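PDB 1TYJ: cellulosomal scaffoldin from Bacteroides cellulosolvens, which probably serves as a cohesin module that binds a dockerin module, so helping to assemble the cellulosome. Local coordinates for residues I37-T42 and V113-I118. Numbering follows the deposited sequence.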
# COMPACT_ATOMS: atom_id res chain seq x y z
N ILE A 37 -0.76 7.34 0.39
CA ILE A 37 -2.16 6.97 0.06
C ILE A 37 -3.14 7.86 0.78
O ILE A 37 -3.02 8.11 1.98
CB ILE A 37 -2.43 5.48 0.42
CG1 ILE A 37 -1.51 4.58 -0.39
CG2 ILE A 37 -3.94 5.13 0.26
CD1 ILE A 37 -1.63 3.06 -0.04
N LYS A 38 -4.12 8.38 0.04
CA LYS A 38 -5.11 9.27 0.65
C LYS A 38 -6.42 8.52 0.77
O LYS A 38 -6.77 7.72 -0.10
CB LYS A 38 -5.23 10.53 -0.23
CG LYS A 38 -6.31 11.50 0.16
CD LYS A 38 -5.70 12.66 0.91
CE LYS A 38 -6.75 13.41 1.70
NZ LYS A 38 -7.52 12.57 2.64
N TYR A 39 -7.14 8.74 1.86
CA TYR A 39 -8.47 8.16 2.00
C TYR A 39 -9.38 9.21 2.61
O TYR A 39 -8.91 10.24 3.11
CB TYR A 39 -8.43 6.86 2.87
CG TYR A 39 -8.00 7.15 4.31
CD1 TYR A 39 -8.96 7.32 5.31
CD2 TYR A 39 -6.62 7.25 4.67
CE1 TYR A 39 -8.61 7.63 6.63
CE2 TYR A 39 -6.26 7.58 5.94
CZ TYR A 39 -7.25 7.74 6.93
OH TYR A 39 -6.89 8.05 8.21
N ASN A 40 -10.68 8.95 2.55
CA ASN A 40 -11.66 9.91 3.05
C ASN A 40 -11.99 9.66 4.52
O ASN A 40 -12.66 8.69 4.84
CB ASN A 40 -12.93 9.85 2.20
CG ASN A 40 -13.90 10.97 2.54
OD1 ASN A 40 -13.89 11.49 3.67
ND2 ASN A 40 -14.71 11.39 1.54
N THR A 41 -11.52 10.55 5.40
CA THR A 41 -11.71 10.38 6.85
C THR A 41 -13.17 10.48 7.32
O THR A 41 -13.48 10.12 8.46
CB THR A 41 -10.88 11.41 7.67
OG1 THR A 41 -11.35 12.73 7.40
CG2 THR A 41 -9.39 11.31 7.36
N THR A 42 -14.06 10.98 6.47
CA THR A 42 -15.49 11.02 6.80
C THR A 42 -16.07 9.60 6.86
O THR A 42 -16.95 9.33 7.68
CB THR A 42 -16.23 11.85 5.75
OG1 THR A 42 -15.71 13.19 5.79
CG2 THR A 42 -17.76 11.89 5.98
N VAL A 113 -4.13 -2.91 3.56
CA VAL A 113 -4.64 -1.92 4.49
C VAL A 113 -6.11 -2.17 4.66
O VAL A 113 -6.88 -2.16 3.70
CB VAL A 113 -4.45 -0.50 3.96
CG1 VAL A 113 -5.05 0.55 4.91
CG2 VAL A 113 -2.98 -0.19 3.72
N THR A 114 -6.52 -2.44 5.90
CA THR A 114 -7.94 -2.61 6.22
C THR A 114 -8.46 -1.30 6.79
O THR A 114 -7.75 -0.62 7.57
CB THR A 114 -8.11 -3.76 7.27
OG1 THR A 114 -7.58 -4.98 6.72
CG2 THR A 114 -9.57 -3.99 7.66
N PHE A 115 -9.70 -0.97 6.41
CA PHE A 115 -10.42 0.19 6.92
C PHE A 115 -11.72 -0.27 7.56
O PHE A 115 -12.37 -1.20 7.05
CB PHE A 115 -10.80 1.12 5.76
CG PHE A 115 -9.65 1.66 4.98
CD1 PHE A 115 -9.14 0.98 3.87
CD2 PHE A 115 -9.10 2.90 5.30
CE1 PHE A 115 -8.07 1.52 3.11
CE2 PHE A 115 -8.04 3.43 4.57
CZ PHE A 115 -7.54 2.74 3.47
N LYS A 116 -12.09 0.35 8.68
CA LYS A 116 -13.42 0.17 9.24
C LYS A 116 -14.29 1.27 8.66
O LYS A 116 -13.89 2.44 8.58
CB LYS A 116 -13.42 0.20 10.79
CG LYS A 116 -14.82 0.17 11.42
CD LYS A 116 -14.81 0.41 12.93
CE LYS A 116 -14.30 -0.80 13.68
NZ LYS A 116 -14.53 -0.64 15.17
N VAL A 117 -15.49 0.89 8.23
CA VAL A 117 -16.45 1.87 7.71
C VAL A 117 -17.15 2.54 8.89
O VAL A 117 -17.77 1.86 9.71
CB VAL A 117 -17.48 1.17 6.80
CG1 VAL A 117 -18.50 2.19 6.32
CG2 VAL A 117 -16.75 0.45 5.65
N ILE A 118 -17.00 3.87 8.95
CA ILE A 118 -17.52 4.66 10.09
C ILE A 118 -18.72 5.57 9.79
O ILE A 118 -19.26 6.18 10.71
CB ILE A 118 -16.41 5.47 10.80
CG1 ILE A 118 -15.77 6.47 9.82
CG2 ILE A 118 -15.38 4.50 11.37
CD1 ILE A 118 -15.07 7.66 10.49
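Phe115 meets Tyr39 with a single ring carbon: CE2 comes over one face of the tyrosine ring at its root, 3.7 Å from Tyr39 CG and close to CB as well. The rings lie oblique to each other, planes at 53° and centroids 5.5 Å apart, so the pair illustrates how two buried aromatics can join the sheets of a β-sandwich without a regular stack. With chi1 at 64°, Tyr39 CG lies between its backbone N and carbonyl carbon, and chi2 of 96° sets the turn of the ring plane. At the exposed end, the ethyl branch of Ile118 meets only backbone oxygens of the facing segment; its CD1 lies 3.6 Å from Thr41 O, and CG1 3.8 Å from Thr42 O. No hydrogen bond spans the two segments. The backbone carrying those carbonyls is held by an Asx turn, in which Asn40 OD1 accepts from Thr42 N (2.9 Å). Just before it, Tyr39 pairs through its backbone with Gly84. The contact thus bridges the sandwich between strand 30-38 with the chain that follows it, in one sheet, and the end of strand 108-117 in the other, with Pro46 of strand 44-48 touching both aromatic side chains and Leu86 of strand 85-92 flanking Tyr39.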